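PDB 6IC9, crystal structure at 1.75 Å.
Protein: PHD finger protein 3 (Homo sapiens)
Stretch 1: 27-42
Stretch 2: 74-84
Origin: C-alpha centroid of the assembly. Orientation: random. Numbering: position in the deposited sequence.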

ATOM      1  N   PHE A  27       5.661  12.260   4.574  1.00 27.86           N
ATOM      2  CA  PHE A  27       6.167  11.868   5.886  1.00 27.64           C
ATOM      3  C   PHE A  27       7.089  10.676   5.736  1.00 28.92           C
ATOM      4  O   PHE A  27       7.069   9.981   4.719  1.00 27.74           O
ATOM      5  N   VAL A  28       7.866  10.431   6.791  1.00 25.30           N
ATOM      6  CA  VAL A  28       8.759   9.278   6.900  1.00 27.21           C
ATOM      7  C   VAL A  28       8.002   8.155   7.581  1.00 28.20           C
ATOM      8  O   VAL A  28       7.297   8.364   8.572  1.00 27.08           O
ATOM      9  N   THR A  29       8.161   6.961   7.045  1.00 27.01           N
ATOM     10  CA  THR A  29       7.403   5.821   7.525  1.00 25.12           C
ATOM     11  C   THR A  29       8.300   4.590   7.456  1.00 28.89           C
ATOM     12  O   THR A  29       9.193   4.509   6.626  1.00 29.05           O
ATOM     13  N   LYS A  30       8.013   3.592   8.298  1.00 32.53           N
ATOM     14  CA  LYS A  30       8.634   2.288   8.186  1.00 28.09           C
ATOM     15  C   LYS A  30       7.549   1.313   7.744  1.00 29.01           C
ATOM     16  O   LYS A  30       6.402   1.447   8.181  1.00 31.30           O
ATOM     17  N   ALA A  31       7.907   0.378   6.871  1.00 28.01           N
ATOM     18  CA  ALA A  31       6.983  -0.694   6.425  1.00 29.53           C
ATOM     19  C   ALA A  31       7.327  -1.999   7.126  1.00 28.78           C
ATOM     20  O   ALA A  31       8.505  -2.363   7.220  1.00 32.78           O
ATOM     21  N   TYR A  32       6.299  -2.715   7.595  1.00 31.06           N
ATOM     22  CA  TYR A  32       6.405  -4.015   8.233  1.00 29.43           C
ATOM     23  C   TYR A  32       5.598  -5.020   7.436  1.00 29.39           C
ATOM     24  O   TYR A  32       4.514  -4.688   6.940  1.00 27.07           O
ATOM     25  N   PRO A  33       6.052  -6.265   7.383  1.00 29.97           N
ATOM     26  CA  PRO A  33       5.303  -7.289   6.625  1.00 32.71           C
ATOM     27  C   PRO A  33       3.974  -7.619   7.254  1.00 30.50           C
ATOM     28  O   PRO A  33       3.800  -7.617   8.479  1.00 32.44           O
ATOM     29  N   VAL A  34       3.000  -7.865   6.384  1.00 28.01           N
ATOM     30  CA  VAL A  34       1.675  -8.284   6.783  1.00 27.42           C
ATOM     31  C   VAL A  34       1.326  -9.619   6.132  1.00 31.03           C
ATOM     32  O   VAL A  34       0.939 -10.575   6.809  1.00 34.71           O
ATOM     33  N   SER A  35       1.494  -9.706   4.818  1.00 28.07           N
ATOM     34  CA  SER A  35       1.089 -10.909   4.084  1.00 32.05           C
ATOM     35  C   SER A  35       1.987 -11.068   2.879  1.00 34.15           C
ATOM     36  O   SER A  35       2.403 -10.079   2.267  1.00 35.75           O
ATOM     37  N   GLY A  36       2.261 -12.319   2.501  1.00 33.92           N
ATOM     38  CA  GLY A  36       3.135 -12.566   1.371  1.00 37.11           C
ATOM     39  C   GLY A  36       4.597 -12.359   1.712  1.00 41.17           C
ATOM     40  O   GLY A  36       4.967 -11.895   2.796  1.00 44.47           O
ATOM     41  N   SER A  37       5.457 -12.703   0.771  1.00 41.81           N
ATOM     42  CA  SER A  37       6.878 -12.665   1.080  1.00 46.44           C
ATOM     43  C   SER A  37       7.395 -11.244   0.931  1.00 43.50           C
ATOM     44  O   SER A  37       7.367 -10.696  -0.179  1.00 43.08           O
ATOM     45  N   PRO A  38       7.903 -10.626   1.993  1.00 41.75           N
ATOM     46  CA  PRO A  38       8.452  -9.282   1.855  1.00 38.49           C
ATOM     47  C   PRO A  38       9.868  -9.256   1.312  1.00 44.64           C
ATOM     48  O   PRO A  38      10.506  -8.201   1.371  1.00 38.31           O
ATOM     49  N   GLU A  39      10.353 -10.405   0.833  1.00 42.04           N
ATOM     50  CA  GLU A  39      11.755 -10.538   0.456  1.00 43.66           C
ATOM     51  C   GLU A  39      12.097  -9.492  -0.595  1.00 41.16           C
ATOM     52  O   GLU A  39      11.326  -9.263  -1.538  1.00 40.39           O
ATOM     53  N   TYR A  40      13.232  -8.818  -0.399  1.00 41.02           N
ATOM     54  CA  TYR A  40      13.798  -7.860  -1.347  1.00 42.54           C
ATOM     55  C   TYR A  40      13.052  -6.536  -1.405  1.00 42.48           C
ATOM     56  O   TYR A  40      13.378  -5.696  -2.267  1.00 37.96           O
ATOM     57  N   LEU A  41      12.058  -6.315  -0.535  1.00 38.90           N
ATOM     58  CA  LEU A  41      11.332  -5.055  -0.609  1.00 43.75           C
ATOM     59  C   LEU A  41      12.249  -3.866  -0.361  1.00 40.39           C
ATOM     60  O   LEU A  41      12.035  -2.792  -0.925  1.00 39.52           O
ATOM     61  N   THR A  42      13.289  -4.048   0.451  1.00 41.73           N
ATOM     62  CA  THR A  42      14.211  -2.948   0.721  1.00 42.32           C
ATOM     63  C   THR A  42      14.836  -2.407  -0.558  1.00 45.28           C
ATOM     64  O   THR A  42      15.060  -1.196  -0.686  1.00 46.48           O
ATOM     65  N   GLU A  74       3.522 -11.853  -7.835  1.00 35.73           N
ATOM     66  CA  GLU A  74       3.499 -12.088  -6.400  1.00 40.04           C
ATOM     67  C   GLU A  74       2.857 -10.875  -5.747  1.00 35.48           C
ATOM     68  O   GLU A  74       3.210  -9.731  -6.076  1.00 38.64           O
ATOM     69  N   ILE A  75       1.928 -11.129  -4.841  1.00 33.24           N
ATOM     70  CA  ILE A  75       1.212 -10.089  -4.125  1.00 33.61           C
ATOM     71  C   ILE A  75       1.732 -10.085  -2.701  1.00 36.07           C
ATOM     72  O   ILE A  75       1.768 -11.133  -2.049  1.00 33.36           O
ATOM     73  N   CYS A  76       2.151  -8.928  -2.217  1.00 32.64           N
ATOM     74  CA  CYS A  76       2.373  -8.858  -0.784  1.00 32.12           C
ATOM     75  C   CYS A  76       1.772  -7.585  -0.202  1.00 32.23           C
ATOM     76  O   CYS A  76       1.403  -6.642  -0.902  1.00 30.20           O
ATOM     77  N   VAL A  77       1.583  -7.623   1.096  1.00 29.87           N
ATOM     78  CA  VAL A  77       0.853  -6.583   1.798  1.00 24.24           C
ATOM     79  C   VAL A  77       1.778  -6.156   2.920  1.00 28.61           C
ATOM     80  O   VAL A  77       2.335  -7.020   3.611  1.00 25.62           O
ATOM     81  N   VAL A  78       2.044  -4.847   3.026  1.00 26.45           N
ATOM     82  CA  VAL A  78       2.828  -4.315   4.136  1.00 26.27           C
ATOM     83  C   VAL A  78       1.957  -3.339   4.909  1.00 24.45           C
ATOM     84  O   VAL A  78       0.886  -2.913   4.448  1.00 25.80           O
ATOM     85  N   ARG A  79       2.405  -3.002   6.126  1.00 23.88           N
ATOM     86  CA  ARG A  79       1.707  -1.987   6.905  1.00 26.66           C
ATOM     87  C   ARG A  79       2.722  -0.884   7.212  1.00 26.90           C
ATOM     88  O   ARG A  79       3.915  -1.165   7.409  1.00 27.98           O
ATOM     89  N   PHE A  80       2.261   0.352   7.138  1.00 25.27           N
ATOM     90  CA  PHE A  80       3.116   1.535   7.330  1.00 24.58           C
ATOM     91  C   PHE A  80       2.913   2.067   8.727  1.00 26.02           C
ATOM     92  O   PHE A  80       1.780   2.084   9.222  1.00 27.44           O
ATOM     93  N   THR A  81       4.008   2.584   9.331  1.00 26.85           N
ATOM     94  CA  THR A  81       3.915   3.241  10.641  1.00 28.20           C
ATOM     95  C   THR A  81       4.673   4.557  10.539  1.00 27.44           C
ATOM     96  O   THR A  81       5.730   4.576   9.938  1.00 26.98           O
ATOM     97  N   PRO A  82       4.155   5.656  11.082  1.00 27.59           N
ATOM     98  CA  PRO A  82       4.939   6.924  11.072  1.00 25.39           C
ATOM     99  C   PRO A  82       6.176   6.826  11.965  1.00 30.74           C
ATOM    100  O   PRO A  82       6.174   6.139  12.990  1.00 31.52           O
ATOM    101  N   VAL A  83       7.259   7.536  11.594  1.00 29.41           N
ATOM    102  CA  VAL A  83       8.462   7.360  12.402  1.00 29.12           C
ATOM    103  C   VAL A  83       8.477   8.300  13.602  1.00 36.12           C
ATOM    104  O   VAL A  83       8.847   7.874  14.699  1.00 38.24           O
ATOM    105  N   THR A  84       8.060   9.570  13.455  1.00 30.67           N
ATOM    106  CA  THR A  84       8.034  10.516  14.572  1.00 34.08           C
ATOM    107  C   THR A  84       6.612  11.035  14.781  1.00 32.90           C
ATOM    108  O   THR A  84       5.708  10.815  13.972  1.00 32.11           O
TER

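Strands 27-35 and 74-82 pair antiparallel, and the pairing places several partners' side chains on a shared face. At the pair Tyr32–Arg79, reciprocal bonds (Tyr32 N to Arg79 O and Arg79 N to Tyr32 O, both 2.8 Å) set the two side chains on one face. Tyr32 takes m; Arg79 takes p with chi2 and chi3 both t, which extends the chain beside its partner. Tyr32 CB lies over one face of the guanidinium, 3.7 Å from Arg79 NH2, while Arg79 NE donates to a water that in turn donates to Pro33 O, both at 2.8 Å. The tyrosine ring meets Thr81 edge-on, Tyr32 CE1 lying 3.4 Å from Thr81 OG1. Thr81, in p, also makes a weak hydrogen bond from OG1 to Lys30 O at 3.4 Å. Lys30 is m and then all t; its CG packs 3.8 Å from Val83 CG2, which also meets Val28 CG1 at 3.8 Å.

Ala31 and Phe80 point to the opposite face, where apolar contacts continue to Val78 and Leu41. Phe80, m, places CE1 3.9 Å from Ala31 CB. Ala31 CB also lies 4.2 Å from Val78 CG2. Val78, also m, turns CG1 to Leu41 CD1 at 3.6 Å. Leu41 (m, t), at the start of a helix, reaches Cys76 SG as well, CD1 to SG being 3.9 Å.

A polar contact stands apart from these: Thr29 in t sends OG1 to Thr81 O, donating at 2.8 Å.

After Pro33 a bulge shifts the register by one: Val34 N and Ser35 N both donate to Val77 O, at 3.0 and 3.1 Å. Val34, t, points toward the partner strand and brings CG2 within 3.5 Å of Arg79 CB. Gly36 follows with positive phi; a CB there would clash with Ile75 O and Cys76 CB. A second water accepts from Ser37 N at 3.0 Å and donates to Ile75 O at 3.1 Å.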

ATOM      1  CB  PHE A  27       5.017  11.556   6.843  1.00 27.14           C
ATOM      2  CG  PHE A  27       4.030  10.542   6.297  1.00 27.56           C
ATOM      3  CD1 PHE A  27       2.964  10.955   5.474  1.00 26.31           C
ATOM      4  CD2 PHE A  27       4.219   9.204   6.526  1.00 27.71           C
ATOM      5  CE1 PHE A  27       2.033  10.009   4.949  1.00 29.66           C
ATOM      6  CE2 PHE A  27       3.270   8.241   5.986  1.00 26.44           C
ATOM      7  CZ  PHE A  27       2.227   8.691   5.182  1.00 25.17           C
ATOM      8  CB  VAL A  28      10.027   9.598   7.697  1.00 33.19           C
ATOM      9  CG1 VAL A  28      10.987   8.384   7.680  1.00 29.83           C
ATOM     10  CG2 VAL A  28      10.674  10.834   7.107  1.00 32.79           C
ATOM     11  CB  THR A  29       6.112   5.657   6.691  1.00 30.83           C
ATOM     12  OG1 THR A  29       5.393   4.515   7.150  1.00 33.66           O
ATOM     13  CG2 THR A  29       6.468   5.409   5.230  1.00 32.80           C
ATOM     14  CB  LYS A  30       9.209   1.846   9.532  1.00 29.72           C
ATOM     15  CG  LYS A  30      10.585   2.525   9.868  1.00 34.34           C
ATOM     16  CD  LYS A  30      10.914   2.294  11.361  1.00 38.92           C
ATOM     17  CE  LYS A  30      12.338   2.824  11.706  1.00 44.47           C
ATOM     18  NZ  LYS A  30      12.593   2.761  13.206  1.00 43.86           N
ATOM     19  CB  ALA A  31       7.098  -0.910   4.911  1.00 29.44           C
ATOM     20  CB  TYR A  32       5.856  -4.000   9.660  1.00 27.08           C
ATOM     21  CG  TYR A  32       6.710  -3.069  10.537  1.00 31.34           C
ATOM     22  CD1 TYR A  32       6.457  -1.717  10.589  1.00 33.74           C
ATOM     23  CD2 TYR A  32       7.824  -3.568  11.243  1.00 36.99           C
ATOM     24  CE1 TYR A  32       7.272  -0.860  11.363  1.00 35.82           C
ATOM     25  CE2 TYR A  32       8.630  -2.729  12.000  1.00 40.32           C
ATOM     26  CZ  TYR A  32       8.343  -1.392  12.063  1.00 40.09           C
ATOM     27  OH  TYR A  32       9.149  -0.574  12.811  1.00 42.72           O
ATOM     28  CB  PRO A  33       6.241  -8.512   6.640  1.00 35.79           C
ATOM     29  CG  PRO A  33       7.249  -8.228   7.638  1.00 38.74           C
ATOM     30  CD  PRO A  33       7.400  -6.739   7.746  1.00 33.22           C
ATOM     31  CB  VAL A  34       0.609  -7.216   6.421  1.00 27.77           C
ATOM     32  CG1 VAL A  34      -0.726  -7.765   6.772  1.00 27.76           C
ATOM     33  CG2 VAL A  34       0.825  -5.869   7.209  1.00 27.56           C
ATOM     34  CB  SER A  35      -0.375 -10.811   3.620  1.00 34.70           C
ATOM     35  OG  SER A  35      -0.807 -12.069   3.120  1.00 40.03           O
ATOM     36  CB  SER A  37       7.687 -13.579   0.182  1.00 46.49           C
ATOM     37  OG  SER A  37       9.062 -13.283   0.392  1.00 52.38           O
ATOM     38  CB  PRO A  38       8.424  -8.781   3.299  1.00 39.26           C
ATOM     39  CG  PRO A  38       8.833  -9.963   4.069  1.00 41.61           C
ATOM     40  CD  PRO A  38       8.178 -11.170   3.336  1.00 41.42           C
ATOM     41  CB  GLU A  39      12.032 -11.953  -0.081  1.00 40.09           C
ATOM     42  CG  GLU A  39      11.273 -12.236  -1.398  1.00 46.96           C
ATOM     43  CD  GLU A  39      11.294 -13.700  -1.859  1.00 53.30           C
ATOM     44  OE1 GLU A  39      10.905 -13.949  -3.018  1.00 59.85           O
ATOM     45  OE2 GLU A  39      11.681 -14.593  -1.086  1.00 50.75           O
ATOM     46  CB  TYR A  40      13.874  -8.424  -2.771  1.00 42.40           C
ATOM     47  CG  TYR A  40      14.487  -9.805  -2.866  1.00 46.61           C
ATOM     48  CD1 TYR A  40      13.762 -10.868  -3.389  1.00 47.48           C
ATOM     49  CD2 TYR A  40      15.790 -10.045  -2.407  1.00 45.60           C
ATOM     50  CE1 TYR A  40      14.319 -12.145  -3.478  1.00 50.08           C
ATOM     51  CE2 TYR A  40      16.355 -11.312  -2.497  1.00 48.49           C
ATOM     52  CZ  TYR A  40      15.615 -12.361  -3.032  1.00 51.21           C
ATOM     53  OH  TYR A  40      16.164 -13.628  -3.128  1.00 52.72           O
ATOM     54  CB  LEU A  41      10.159  -5.058   0.381  1.00 39.87           C
ATOM     55  CG  LEU A  41       8.871  -5.657  -0.173  1.00 40.75           C
ATOM     56  CD1 LEU A  41       7.797  -5.543   0.919  1.00 41.49           C
ATOM     57  CD2 LEU A  41       8.434  -4.980  -1.500  1.00 36.59           C
ATOM     58  CB  THR A  42      15.284  -3.433   1.687  1.00 43.43           C
ATOM     59  OG1 THR A  42      14.660  -4.231   2.706  1.00 50.99           O
ATOM     60  CG2 THR A  42      16.002  -2.240   2.309  1.00 44.97           C
ATOM     61  CB  GLU A  74       4.909 -12.274  -5.840  1.00 43.74           C
ATOM     62  CG  GLU A  74       5.705 -13.437  -6.426  1.00 55.19           C
ATOM     63  CD  GLU A  74       5.327 -14.786  -5.819  1.00 61.01           C
ATOM     64  OE1 GLU A  74       6.125 -15.743  -5.954  1.00 70.87           O
ATOM     65  OE2 GLU A  74       4.235 -14.894  -5.215  1.00 59.69           O
ATOM     66  CB  ILE A  75      -0.306 -10.306  -4.146  1.00 35.31           C
ATOM     67  CG1 ILE A  75      -0.854 -10.215  -5.573  1.00 35.97           C
ATOM     68  CG2 ILE A  75      -0.961  -9.219  -3.286  1.00 37.14           C
ATOM     69  CD1 ILE A  75      -2.203 -10.733  -5.642  1.00 38.92           C
ATOM     70  CB  CYS A  76       3.834  -9.038  -0.427  1.00 42.61           C
ATOM     71  SG  CYS A  76       4.883  -7.637  -0.622  1.00 44.65           S
ATOM     72  CB  VAL A  77      -0.498  -7.090   2.359  1.00 24.08           C
ATOM     73  CG1 VAL A  77      -1.136  -5.914   3.114  1.00 25.78           C
ATOM     74  CG2 VAL A  77      -1.457  -7.588   1.208  1.00 27.24           C
ATOM     75  CB  VAL A  78       4.127  -3.608   3.691  1.00 25.20           C
ATOM     76  CG1 VAL A  78       5.046  -4.595   2.978  1.00 26.81           C
ATOM     77  CG2 VAL A  78       3.821  -2.350   2.765  1.00 26.07           C
ATOM     78  CB  ARG A  79       1.101  -2.513   8.203  1.00 31.45           C
ATOM     79  CG  ARG A  79       2.098  -2.982   9.229  1.00 31.81           C
ATOM     80  CD  ARG A  79       1.349  -3.457  10.543  1.00 33.64           C
ATOM     81  NE  ARG A  79       2.298  -4.173  11.390  1.00 33.08           N
ATOM     82  CZ  ARG A  79       3.147  -3.561  12.186  1.00 39.15           C
ATOM     83  NH1 ARG A  79       3.117  -2.221  12.285  1.00 32.71           N
ATOM     84  NH2 ARG A  79       4.016  -4.280  12.871  1.00 39.17           N
ATOM     85  CB  PHE A  80       2.776   2.627   6.294  1.00 25.70           C
ATOM     86  CG  PHE A  80       3.145   2.230   4.886  1.00 26.41           C
ATOM     87  CD1 PHE A  80       4.477   2.183   4.502  1.00 27.34           C
ATOM     88  CD2 PHE A  80       2.146   1.920   3.945  1.00 26.31           C
ATOM     89  CE1 PHE A  80       4.855   1.806   3.170  1.00 26.43           C
ATOM     90  CE2 PHE A  80       2.491   1.516   2.624  1.00 28.47           C
ATOM     91  CZ  PHE A  80       3.878   1.493   2.209  1.00 29.36           C
ATOM     92  CB  THR A  81       4.557   2.400  11.769  1.00 31.89           C
ATOM     93  OG1 THR A  81       5.943   2.263  11.495  1.00 44.58           O
ATOM     94  CG2 THR A  81       3.978   0.962  11.800  1.00 37.38           C
ATOM     95  CB  PRO A  82       3.930   7.949  11.619  1.00 29.86           C
ATOM     96  CG  PRO A  82       3.077   7.111  12.630  1.00 28.98           C
ATOM     97  CD  PRO A  82       2.933   5.759  11.896  1.00 27.28           C
ATOM     98  CB  VAL A  83       9.742   7.486  11.556  1.00 33.10           C
ATOM     99  CG1 VAL A  83      10.968   7.536  12.513  1.00 35.27           C
ATOM    100  CG2 VAL A  83       9.864   6.224  10.647  1.00 32.83           C
ATOM    101  CB  THR A  84       8.951  11.728  14.327  1.00 32.98           C
ATOM    102  OG1 THR A  84       8.424  12.477  13.227  1.00 29.87           O
ATOM    103  CG2 THR A  84      10.355  11.299  14.018  1.00 35.50           C
TER
HETATM  104  O   HOH W   1       2.166  -6.850  10.647  1.00 37.84           O
HETATM  105  O   HOH W   2       4.261 -12.984  -1.971  1.00 49.17           O